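Local coordinates for protein triabin (Triatoma pallidipennis, PDB 1AVG) that inhibits thrombin by forming a 1:1 non-covalent complex, inhibiting thrombin-induced platelet aggregation and fibrin formation while barely affecting the enzyme's amidolytic activity, at residues C[105-111]-C[123-129]; C[23-29]-C[52-58]; C[9-15]-C[97-103]; C[78-82]-C[93-98]. All coordinates share one frame; numbering follows the deposited sequence.

Interaction 1 of 4, residues C[105-111]-C[123-129]. Unlike the reference sequence in segment 123-129: Arg123 (reference Asp), Phe127 (reference Leu).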
# COMPACT_ATOMS: atom_id res chain seq x y z
N ASN C 105 -5.35 10.49 13.89
CA ASN C 105 -4.93 9.13 13.64
C ASN C 105 -3.40 8.98 13.68
O ASN C 105 -2.86 8.54 14.70
CB ASN C 105 -5.48 8.68 12.29
CG ASN C 105 -5.20 7.23 11.97
OD1 ASN C 105 -5.03 6.40 12.87
ND2 ASN C 105 -5.14 6.92 10.69
N PHE C 106 -2.72 9.35 12.60
CA PHE C 106 -1.27 9.25 12.56
C PHE C 106 -0.70 10.36 11.69
O PHE C 106 -1.43 11.03 10.97
CB PHE C 106 -0.82 7.87 12.05
CG PHE C 106 -0.95 7.68 10.56
CD1 PHE C 106 0.08 8.08 9.70
CD2 PHE C 106 -2.09 7.11 10.01
CE1 PHE C 106 -0.03 7.91 8.32
CE2 PHE C 106 -2.19 6.93 8.64
CZ PHE C 106 -1.16 7.34 7.79
N ALA C 107 0.62 10.54 11.74
CA ALA C 107 1.28 11.57 10.96
C ALA C 107 2.67 11.15 10.57
O ALA C 107 3.44 10.70 11.41
CB ALA C 107 1.36 12.86 11.77
N LEU C 108 2.97 11.25 9.28
CA LEU C 108 4.28 10.92 8.74
C LEU C 108 5.02 12.25 8.81
O LEU C 108 4.47 13.28 8.42
CB LEU C 108 4.15 10.42 7.30
CG LEU C 108 5.27 9.64 6.61
CD1 LEU C 108 5.74 10.37 5.37
CD2 LEU C 108 6.44 9.35 7.55
N VAL C 109 6.25 12.25 9.33
CA VAL C 109 7.02 13.49 9.51
C VAL C 109 8.52 13.26 9.30
O VAL C 109 9.04 12.20 9.64
CB VAL C 109 6.79 14.04 10.97
CG1 VAL C 109 7.72 15.20 11.27
CG2 VAL C 109 5.35 14.48 11.18
N CYS C 110 9.20 14.22 8.69
CA CYS C 110 10.64 14.09 8.51
C CYS C 110 11.24 14.92 9.64
O CYS C 110 10.90 16.09 9.79
CB CYS C 110 11.09 14.63 7.16
SG CYS C 110 12.75 14.08 6.68
N ARG C 111 12.07 14.29 10.47
CA ARG C 111 12.68 14.95 11.61
C ARG C 111 14.20 15.06 11.54
O ARG C 111 14.89 14.11 11.16
CB ARG C 111 12.28 14.19 12.86
CG ARG C 111 12.92 14.64 14.17
CD ARG C 111 11.94 14.27 15.27
NE ARG C 111 12.49 13.63 16.47
CZ ARG C 111 13.39 12.66 16.48
NH1 ARG C 111 13.92 12.20 15.36
NH2 ARG C 111 13.64 12.03 17.62
N ARG C 123 15.37 11.50 9.67
CA ARG C 123 14.66 10.24 9.64
C ARG C 123 13.15 10.47 9.53
O ARG C 123 12.60 11.39 10.14
CB ARG C 123 15.03 9.43 10.89
CG ARG C 123 14.51 8.00 10.95
CD ARG C 123 15.18 7.25 12.09
NE ARG C 123 14.47 6.04 12.48
CZ ARG C 123 14.86 5.22 13.46
NH1 ARG C 123 15.96 5.48 14.16
NH2 ARG C 123 14.15 4.14 13.75
N TYR C 124 12.51 9.68 8.66
CA TYR C 124 11.07 9.76 8.46
C TYR C 124 10.42 8.96 9.57
O TYR C 124 10.66 7.76 9.71
CB TYR C 124 10.70 9.19 7.08
CG TYR C 124 11.27 9.97 5.91
CD1 TYR C 124 10.63 11.11 5.42
CD2 TYR C 124 12.45 9.57 5.29
CE1 TYR C 124 11.17 11.84 4.35
CE2 TYR C 124 12.99 10.29 4.22
CZ TYR C 124 12.35 11.42 3.76
OH TYR C 124 12.90 12.12 2.70
N LEU C 125 9.61 9.63 10.38
CA LEU C 125 8.95 9.01 11.52
C LEU C 125 7.43 9.08 11.42
O LEU C 125 6.89 9.90 10.69
CB LEU C 125 9.40 9.72 12.81
CG LEU C 125 10.89 9.92 13.05
CD1 LEU C 125 11.08 10.90 14.20
CD2 LEU C 125 11.57 8.60 13.35
N VAL C 126 6.76 8.22 12.18
CA VAL C 126 5.31 8.17 12.20
C VAL C 126 4.78 8.37 13.62
O VAL C 126 4.99 7.52 14.49
CB VAL C 126 4.79 6.82 11.66
CG1 VAL C 126 3.29 6.68 11.93
CG2 VAL C 126 5.06 6.72 10.18
N PHE C 127 4.10 9.49 13.86
CA PHE C 127 3.53 9.80 15.17
C PHE C 127 2.14 9.20 15.23
O PHE C 127 1.30 9.46 14.38
CB PHE C 127 3.43 11.32 15.38
CG PHE C 127 4.76 12.04 15.43
CD1 PHE C 127 5.44 12.36 14.26
CD2 PHE C 127 5.30 12.46 16.64
CE1 PHE C 127 6.63 13.10 14.30
CE2 PHE C 127 6.49 13.20 16.69
CZ PHE C 127 7.15 13.52 15.52
N GLU C 128 1.89 8.38 16.24
CA GLU C 128 0.58 7.76 16.41
C GLU C 128 -0.25 8.50 17.44
O GLU C 128 0.28 9.01 18.42
CB GLU C 128 0.75 6.32 16.85
CG GLU C 128 1.27 5.44 15.76
CD GLU C 128 1.31 4.00 16.17
OE1 GLU C 128 0.23 3.41 16.43
OE2 GLU C 128 2.43 3.45 16.24
N ARG C 129 -1.55 8.56 17.21
CA ARG C 129 -2.44 9.22 18.14
C ARG C 129 -2.92 8.19 19.16
O ARG C 129 -3.26 8.53 20.28
CB ARG C 129 -3.62 9.84 17.38
CG ARG C 129 -4.27 11.03 18.07
CD ARG C 129 -3.24 12.08 18.45
NE ARG C 129 -3.63 13.43 18.05
CZ ARG C 129 -3.29 14.54 18.71
NH1 ARG C 129 -2.57 14.48 19.82
NH2 ARG C 129 -3.64 15.72 18.23

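Interaction 2 of 4, residues C[23-29]-C[52-58]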
# COMPACT_ATOMS: atom_id res chain seq x y z
N GLY C 23 -2.47 17.78 22.68
CA GLY C 23 -2.63 16.39 23.06
C GLY C 23 -1.36 15.57 23.19
O GLY C 23 -0.27 16.09 23.42
N THR C 24 -1.51 14.26 23.02
CA THR C 24 -0.41 13.32 23.13
C THR C 24 -0.27 12.47 21.87
O THR C 24 -1.25 11.99 21.31
CB THR C 24 -0.61 12.38 24.35
OG1 THR C 24 -0.81 13.17 25.54
CG2 THR C 24 0.61 11.48 24.55
N TRP C 25 0.97 12.31 21.43
CA TRP C 25 1.31 11.50 20.27
C TRP C 25 2.36 10.53 20.77
O TRP C 25 3.21 10.90 21.58
CB TRP C 25 1.94 12.35 19.16
CG TRP C 25 1.00 13.30 18.48
CD1 TRP C 25 0.88 14.64 18.72
CD2 TRP C 25 0.14 13.00 17.38
NE1 TRP C 25 -0.01 15.20 17.82
CE2 TRP C 25 -0.47 14.22 16.99
CE3 TRP C 25 -0.18 11.84 16.67
CZ2 TRP C 25 -1.37 14.29 15.92
CZ3 TRP C 25 -1.08 11.91 15.61
CH2 TRP C 25 -1.66 13.13 15.25
N TYR C 26 2.28 9.29 20.33
CA TYR C 26 3.24 8.27 20.71
C TYR C 26 4.07 7.96 19.47
O TYR C 26 3.53 7.85 18.38
CB TYR C 26 2.51 7.02 21.19
CG TYR C 26 1.84 7.20 22.53
CD1 TYR C 26 0.55 7.71 22.62
CD2 TYR C 26 2.49 6.83 23.71
CE1 TYR C 26 -0.08 7.84 23.86
CE2 TYR C 26 1.88 6.96 24.94
CZ TYR C 26 0.59 7.46 25.01
OH TYR C 26 -0.03 7.54 26.24
N LEU C 27 5.37 7.84 19.65
CA LEU C 27 6.27 7.59 18.53
C LEU C 27 7.27 6.48 18.84
O LEU C 27 8.16 6.65 19.68
CB LEU C 27 6.97 8.91 18.19
CG LEU C 27 8.29 8.99 17.45
CD1 LEU C 27 8.19 8.42 16.05
CD2 LEU C 27 8.69 10.44 17.38
N ALA C 28 7.11 5.33 18.19
CA ALA C 28 8.01 4.19 18.39
C ALA C 28 8.94 4.09 17.20
O ALA C 28 8.59 4.46 16.08
CB ALA C 28 7.23 2.91 18.53
N HIS C 29 10.15 3.59 17.45
CA HIS C 29 11.13 3.46 16.39
C HIS C 29 11.18 2.06 15.79
O HIS C 29 12.03 1.76 14.96
CB HIS C 29 12.52 3.88 16.88
CG HIS C 29 12.70 5.37 16.96
ND1 HIS C 29 13.59 6.06 16.17
CD2 HIS C 29 12.08 6.30 17.73
CE1 HIS C 29 13.52 7.35 16.45
NE2 HIS C 29 12.61 7.52 17.39
N GLN C 52 2.42 16.41 24.27
CA GLN C 52 3.32 15.43 24.86
C GLN C 52 3.64 14.37 23.82
O GLN C 52 2.74 13.67 23.35
CB GLN C 52 2.69 14.78 26.08
CG GLN C 52 2.16 15.74 27.12
CD GLN C 52 1.47 15.03 28.25
OE1 GLN C 52 0.63 14.15 28.04
NE2 GLN C 52 1.81 15.40 29.48
N ILE C 53 4.90 14.31 23.41
CA ILE C 53 5.34 13.32 22.45
C ILE C 53 6.09 12.29 23.28
O ILE C 53 7.03 12.63 23.98
CB ILE C 53 6.33 13.91 21.41
CG1 ILE C 53 5.76 15.18 20.75
CG2 ILE C 53 6.67 12.85 20.37
CD1 ILE C 53 4.94 14.96 19.50
N VAL C 54 5.59 11.06 23.29
CA VAL C 54 6.24 10.00 24.02
C VAL C 54 7.02 9.22 22.96
O VAL C 54 6.41 8.61 22.09
CB VAL C 54 5.20 9.09 24.71
CG1 VAL C 54 5.88 7.89 25.34
CG2 VAL C 54 4.46 9.87 25.77
N GLU C 55 8.34 9.32 23.00
CA GLU C 55 9.20 8.63 22.04
C GLU C 55 9.76 7.35 22.62
O GLU C 55 10.30 7.35 23.72
CB GLU C 55 10.32 9.56 21.58
CG GLU C 55 11.18 8.97 20.47
CD GLU C 55 11.96 10.01 19.71
OE1 GLU C 55 11.70 11.22 19.89
OE2 GLU C 55 12.85 9.64 18.92
N ILE C 56 9.69 6.27 21.84
CA ILE C 56 10.16 4.96 22.29
C ILE C 56 11.17 4.33 21.33
O ILE C 56 11.06 4.49 20.11
CB ILE C 56 8.98 3.99 22.38
CG1 ILE C 56 7.87 4.59 23.23
CG2 ILE C 56 9.43 2.67 22.97
CD1 ILE C 56 6.47 4.34 22.68
N GLY C 57 12.17 3.65 21.89
CA GLY C 57 13.18 2.96 21.10
C GLY C 57 14.34 3.74 20.53
O GLY C 57 15.13 3.20 19.74
N TYR C 58 14.46 5.01 20.92
CA TYR C 58 15.54 5.84 20.41
C TYR C 58 16.75 5.72 21.32
O TYR C 58 16.86 6.40 22.34
CB TYR C 58 15.10 7.30 20.31
CG TYR C 58 16.00 8.16 19.45
CD1 TYR C 58 16.49 7.70 18.23
CD2 TYR C 58 16.34 9.45 19.86
CE1 TYR C 58 17.31 8.50 17.44
CE2 TYR C 58 17.15 10.26 19.08
CZ TYR C 58 17.63 9.78 17.87
OH TYR C 58 18.44 10.58 17.11

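Interaction 3 of 4, residues C[9-15]-C[97-103]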
# COMPACT_ATOMS: atom_id res chain seq x y z
N GLU C 9 12.79 18.27 1.43
CA GLU C 9 11.47 17.66 1.39
C GLU C 9 10.44 18.73 1.07
O GLU C 9 10.79 19.87 0.76
CB GLU C 9 11.14 16.97 2.72
CG GLU C 9 11.40 15.47 2.74
CD GLU C 9 10.43 14.68 1.87
OE1 GLU C 9 9.32 15.17 1.58
OE2 GLU C 9 10.78 13.55 1.46
N LYS C 10 9.17 18.37 1.16
CA LYS C 10 8.10 19.32 0.88
C LYS C 10 7.00 19.11 1.91
O LYS C 10 6.47 18.01 2.05
CB LYS C 10 7.57 19.08 -0.54
CG LYS C 10 6.67 20.18 -1.07
CD LYS C 10 6.29 19.92 -2.51
CE LYS C 10 5.53 21.08 -3.10
NZ LYS C 10 5.27 20.87 -4.55
N ALA C 11 6.68 20.16 2.66
CA ALA C 11 5.65 20.08 3.69
C ALA C 11 4.28 19.95 3.04
O ALA C 11 4.13 20.23 1.85
CB ALA C 11 5.70 21.30 4.59
N MET C 12 3.28 19.57 3.82
CA MET C 12 1.94 19.38 3.30
C MET C 12 1.10 20.62 3.01
O MET C 12 -0.02 20.51 2.51
CB MET C 12 1.15 18.42 4.19
CG MET C 12 0.74 18.99 5.52
SD MET C 12 -0.22 17.77 6.39
CE MET C 12 -1.88 18.41 6.27
N GLY C 13 1.60 21.81 3.34
CA GLY C 13 0.85 23.02 3.05
C GLY C 13 -0.40 23.27 3.89
O GLY C 13 -0.44 24.20 4.69
N ASP C 14 -1.43 22.43 3.73
CA ASP C 14 -2.67 22.59 4.49
C ASP C 14 -2.56 22.20 5.96
O ASP C 14 -3.58 21.95 6.62
CB ASP C 14 -3.80 21.79 3.82
CG ASP C 14 -3.47 20.30 3.69
OD1 ASP C 14 -2.56 19.96 2.90
OD2 ASP C 14 -4.13 19.47 4.35
N PHE C 15 -1.35 22.17 6.49
CA PHE C 15 -1.11 21.78 7.87
C PHE C 15 -1.58 22.83 8.87
O PHE C 15 -1.15 23.98 8.82
CB PHE C 15 0.38 21.49 8.08
CG PHE C 15 0.72 20.93 9.44
CD1 PHE C 15 0.22 19.70 9.84
CD2 PHE C 15 1.53 21.65 10.31
CE1 PHE C 15 0.52 19.19 11.10
CE2 PHE C 15 1.83 21.15 11.57
CZ PHE C 15 1.33 19.92 11.97
N THR C 97 9.22 18.44 9.51
CA THR C 97 8.70 18.76 8.18
C THR C 97 7.53 17.79 8.04
O THR C 97 7.72 16.58 7.90
CB THR C 97 9.72 18.46 7.06
OG1 THR C 97 10.88 19.29 7.22
CG2 THR C 97 9.11 18.72 5.69
N PHE C 98 6.32 18.30 8.18
CA PHE C 98 5.16 17.44 8.11
C PHE C 98 4.84 17.05 6.68
O PHE C 98 4.59 17.91 5.84
CB PHE C 98 3.97 18.11 8.79
CG PHE C 98 4.19 18.36 10.25
CD1 PHE C 98 4.82 19.53 10.69
CD2 PHE C 98 3.80 17.42 11.20
CE1 PHE C 98 5.07 19.75 12.05
CE2 PHE C 98 4.05 17.63 12.56
CZ PHE C 98 4.69 18.80 12.98
N ILE C 99 4.86 15.75 6.41
CA ILE C 99 4.59 15.20 5.08
C ILE C 99 3.08 14.91 4.86
O ILE C 99 2.47 15.41 3.91
CB ILE C 99 5.37 13.85 4.85
CG1 ILE C 99 6.80 13.93 5.40
CG2 ILE C 99 5.38 13.49 3.38
CD1 ILE C 99 7.70 14.94 4.72
N SER C 100 2.50 14.12 5.75
CA SER C 100 1.10 13.71 5.68
C SER C 100 0.63 13.51 7.10
O SER C 100 1.32 12.85 7.88
CB SER C 100 0.99 12.38 4.92
OG SER C 100 -0.31 11.82 4.99
N VAL C 101 -0.55 14.01 7.43
CA VAL C 101 -1.05 13.88 8.78
C VAL C 101 -2.56 13.94 8.92
O VAL C 101 -3.24 14.68 8.21
CB VAL C 101 -0.38 14.96 9.75
CG1 VAL C 101 -0.18 16.27 9.04
CG2 VAL C 101 -1.22 15.19 11.01
N SER C 102 -3.09 13.09 9.78
CA SER C 102 -4.49 13.08 10.10
C SER C 102 -4.39 13.33 11.58
O SER C 102 -4.04 12.44 12.35
CB SER C 102 -5.12 11.72 9.81
OG SER C 102 -4.35 10.68 10.38
N TYR C 103 -4.66 14.57 11.97
CA TYR C 103 -4.57 14.99 13.37
C TYR C 103 -5.25 14.10 14.41
O TYR C 103 -5.05 14.30 15.60
CB TYR C 103 -5.10 16.41 13.50
CG TYR C 103 -4.63 17.34 12.41
CD1 TYR C 103 -3.31 17.74 12.33
CD2 TYR C 103 -5.51 17.77 11.42
CE1 TYR C 103 -2.87 18.55 11.29
CE2 TYR C 103 -5.08 18.58 10.38
CZ TYR C 103 -3.76 18.96 10.31
OH TYR C 103 -3.33 19.74 9.27

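Interaction 4 of 4, residues C[78-82]-C[93-98]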
# COMPACT_ATOMS: atom_id res chain seq x y z
N GLU C 78 8.92 26.59 5.61
CA GLU C 78 8.02 25.44 5.80
C GLU C 78 8.54 24.40 6.81
O GLU C 78 8.40 23.19 6.59
CB GLU C 78 7.72 24.77 4.44
CG GLU C 78 8.95 24.23 3.66
CD GLU C 78 8.60 23.53 2.35
OE1 GLU C 78 7.57 23.86 1.72
OE2 GLU C 78 9.38 22.64 1.93
N GLN C 79 9.06 24.87 7.93
CA GLN C 79 9.62 23.98 8.94
C GLN C 79 9.36 24.52 10.34
O GLN C 79 9.40 25.73 10.58
CB GLN C 79 11.12 23.84 8.69
CG GLN C 79 11.77 22.59 9.25
CD GLN C 79 13.14 22.32 8.63
OE1 GLN C 79 13.59 21.17 8.57
NE2 GLN C 79 13.80 23.37 8.17
N TYR C 80 9.03 23.62 11.26
CA TYR C 80 8.78 23.98 12.65
C TYR C 80 9.95 23.48 13.47
O TYR C 80 10.18 22.27 13.55
CB TYR C 80 7.46 23.36 13.12
CG TYR C 80 6.26 23.91 12.39
CD1 TYR C 80 6.10 23.71 11.02
CD2 TYR C 80 5.31 24.68 13.05
CE1 TYR C 80 5.03 24.26 10.33
CE2 TYR C 80 4.23 25.24 12.37
CZ TYR C 80 4.10 25.02 11.00
OH TYR C 80 3.04 25.58 10.32
N SER C 81 10.74 24.40 14.01
CA SER C 81 11.92 24.06 14.79
C SER C 81 11.72 24.21 16.30
O SER C 81 11.08 25.16 16.75
CB SER C 81 13.09 24.92 14.34
OG SER C 81 13.28 24.83 12.94
N PHE C 82 12.27 23.28 17.07
CA PHE C 82 12.16 23.31 18.52
C PHE C 82 13.50 23.04 19.19
O PHE C 82 14.31 22.26 18.69
CB PHE C 82 11.17 22.24 19.01
CG PHE C 82 9.78 22.44 18.51
CD1 PHE C 82 9.40 21.99 17.24
CD2 PHE C 82 8.82 23.08 19.30
CE1 PHE C 82 8.10 22.18 16.77
CE2 PHE C 82 7.52 23.27 18.84
CZ PHE C 82 7.16 22.81 17.57
N GLU C 93 18.39 20.30 18.92
CA GLU C 93 17.32 20.94 18.17
C GLU C 93 16.60 19.86 17.37
O GLU C 93 17.21 18.88 16.92
CB GLU C 93 17.85 22.02 17.24
CG GLU C 93 16.74 22.79 16.52
CD GLU C 93 17.21 23.56 15.29
OE1 GLU C 93 17.85 22.95 14.40
OE2 GLU C 93 16.92 24.78 15.20
N ALA C 94 15.29 20.04 17.23
CA ALA C 94 14.46 19.12 16.47
C ALA C 94 13.63 19.94 15.50
O ALA C 94 12.97 20.90 15.89
CB ALA C 94 13.55 18.33 17.41
N ASP C 95 13.74 19.61 14.21
CA ASP C 95 12.99 20.29 13.17
C ASP C 95 12.00 19.29 12.59
O ASP C 95 12.37 18.14 12.37
CB ASP C 95 13.93 20.81 12.08
CG ASP C 95 15.02 21.73 12.63
OD1 ASP C 95 14.75 22.45 13.61
OD2 ASP C 95 16.14 21.73 12.09
N PHE C 96 10.74 19.70 12.43
CA PHE C 96 9.71 18.83 11.87
C PHE C 96 9.20 19.32 10.51
O PHE C 96 8.80 20.48 10.38
CB PHE C 96 8.48 18.78 12.78
CG PHE C 96 8.74 18.27 14.16
CD1 PHE C 96 9.74 17.33 14.40
CD2 PHE C 96 7.97 18.72 15.22
CE1 PHE C 96 9.95 16.84 15.69
CE2 PHE C 96 8.18 18.25 16.51
CZ PHE C 96 9.17 17.31 16.75
N THR C 97 9.22 18.44 9.51
CA THR C 97 8.70 18.76 8.18
C THR C 97 7.53 17.79 8.04
O THR C 97 7.72 16.58 7.90
CB THR C 97 9.72 18.46 7.06
OG1 THR C 97 10.88 19.29 7.22
CG2 THR C 97 9.11 18.72 5.69
N PHE C 98 6.32 18.30 8.18
CA PHE C 98 5.16 17.44 8.11
C PHE C 98 4.84 17.05 6.68
O PHE C 98 4.59 17.91 5.84
CB PHE C 98 3.97 18.11 8.79
CG PHE C 98 4.19 18.36 10.25
CD1 PHE C 98 4.82 19.53 10.69
CD2 PHE C 98 3.80 17.42 11.20
CE1 PHE C 98 5.07 19.75 12.05
CE2 PHE C 98 4.05 17.63 12.56
CZ PHE C 98 4.69 18.80 12.98

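Interaction 1 of 4, residues C[105-111]-C[123-129]
Ala107 with Phe127, Val109 with Leu125 and Arg111 with Arg123 are the hydrogen-bonded pairs of an antiparallel beta hairpin made by strands 106-115 and 122-128. The two straightest bonds are Leu125 N to Val109 O, 2.7 Å long at 171°, and Arg111 N to Arg123 O, 3.0 Å long at 174°. Beyond Phe106 the pairing runs on to Arg129 N, which donates to Asn105 O at 2.8 Å.

One face carries Phe106, Leu108, Cys110, Tyr124, Val126 and Glu128. Cys110 SG sits over one face of the Tyr124 ring, offset toward the rim and 4.0 Å from its centroid. The first torsion of Cys110 (chi1 -163°) turns the sulfur away from its own backbone N and over that ring. The same sulfur forms the disulfide with Cys6. Leu108 CD2 meets Val126 CG2 at 4.0 Å. The chain of another protein packs on this face, and a basic side chain of that other chain forms a salt bridge with Glu128.

On the other face, Val109 CB meets the edge of the Phe127 ring at CE1, 3.5 Å away. Leu125 CD1 lies over one face of the Arg111 guanidinium, whose NH2 is held in a salt bridge by Glu55. This inward face also packs on Leu27 and Phe98. An antiparallel hairpin with one face turned to the interior is characteristic of the lipocalin-like calycin barrel.

Interaction 2 of 4, residues C[23-29]-C[52-58]
His29 and Glu55 meet where strand 24-28 leaves its parallel neighbour, strand 51-56. His29 NE2 donates to Glu55 OE2 over 2.6 Å. Ring and carboxylate planes are nearly parallel, 9° apart, but offset. The bond is therefore tilted, with NE2 on the anti side and 31° out of the carboxylate plane. Arg111 holds the same oxygen in a salt bridge, which probably keeps Glu55 ionised. Tyr58 CB lies over one face of the imidazole, 4.1 Å from its centroid.

The tight part is the middle of the pairing. Backbone bonds alternate regularly from Gln52 N to His29 N, and the one from Ile56 N to Leu27 O is 2.7 Å. Leu27 CD2 and Ile53 CG2 pack on the inward side, beside Leu125 and Phe127. On the other side Tyr26 runs alongside Val54, with CD2 3.7 Å from CB, and helix 138-141 covers Val54.

Around Thr24 and Gln52 the contact is more exposed, although Ala138 touches both. There Thr24 OG1 donates to a lone pair of Gln52 OE1 at 3.0 Å. Thr24 places this hydroxyl beside its own backbone N (chi1 -54°), facing the amide.

This parallel pairing reflects the strand order of triabin, a lipocalin-like barrel in which the second and third strands trade places.

Interaction 3 of 4, residues C[9-15]-C[97-103]
Met12 N donates a backbone bond of 2.9 Å to Phe98 O, where the irregular segment 9-15 runs beside strand 92-101 just before its corner at Ser100. At this corner Ile99 and Ser100 form a classic beta bulge opposite Leu108. The contact lays the N-terminal arm against the calycin barrel, ahead of helix 17-20. Ala11 CA also faces Phe98 O, in a CA-H...O contact.

Phe15 and Phe98 form the centre of the side-chain packing. Their rings form a face-to-face stack, with centroids 4.0 Å apart and planes at 17°. Phe15 CZ sits over the centre of the Phe98 ring. Phe15 turns its ring away from its own backbone N (chi1 -174°), which carries it back from the arm to the strand. Tyr103 completes the aromatic cluster. Phe15 CE1 approaches the edge of the Tyr103 ring, 3.5 Å from its CE1, while the two planes lie obliquely at 42°. The Tyr103 hydroxyl bonds to Lys16 N, and Phe20 of helix 17-20 meets Phe98 edge-to-face.

The thioether of Met12 lies across Val101, and Met12 CE comes near Tyr103 OH at 3.6 Å. Along the contact, the chain of another protein packs on Glu9, Met12 and Ile99.

At the other end, Glu9 bends back at chi2. Its OE1 accepts a bond from Lys10 N at 3.2 Å, and its OE2 pairs with the Tyr124 hydroxyl. Across the contact, Glu9 OE1 rests 3.5 Å from Ile99 CD1.

Interaction 4 of 4, residues C[78-82]-C[93-98]
Phe82 N donates to Ala94 O over 2.7 Å, the shortest hydrogen bond between segments 78-82 and 93-98. Ala94 N returns a bond to Phe82 O at 2.8 Å. The second hydrogen-bonded pair is Tyr80 with Phe96. There Phe96 N meets Tyr80 O at 2.9 Å. The return bond, from Tyr80 N to Phe96 O, is longer at 3.3 Å, though straight.

Ser81 and Asp95 sit between these pairs, on the side away from the aromatic rings. Ser81 OG donates to Asp95 OD1 at 2.9 Å and comes from above the carboxylate plane. Both groups stand beside their own backbone N (chi1 -53° and -57°), which brings the hydroxyl and the carboxylate together. Gln79 lays its OE1 near Asp95 CB.

The opposite side is aromatic. The edge of Phe98 points toward the face of the Tyr80 ring in a T-shaped pair, with planes at 83°. Phe82 CE1 meets Phe96 CD2 at 3.8 Å, and these two rings are oblique. Phe42 of strand 37-43 meets Phe82 edge-to-face and also touches Phe96, while Phe21 also meets Phe82. Alternating polar and apolar side chains on such a hairpin fit the wall of a calycin barrel.

Overall arrangement
Interactions 1, 2 and 4 pair strands of the barrel; interaction 3 lays the N-terminal loop 9-15 on it. Interactions 3 and 4 share Thr97 and Phe98 on strand 92-101, and their centres lie about 11 Å apart. Strand 106-115 comes next in the sheet and carries interaction 1. Cys110 N probably hydrogen-bonds there to Thr97 O at 2.9 Å, and Leu108 N to Ser100 O at 2.7 Å. Interactions 1 and 2 close the barrel through Glu128 N and Tyr26 O, 2.8 Å apart and probably hydrogen-bonded, and through the Arg111-Glu55 salt bridge. Interactions 2 and 4 do not touch; their nearest atoms are about 6 Å apart. Interactions 1 and 3 both meet the chain of another protein extensively, consistent with a role in binding thrombin.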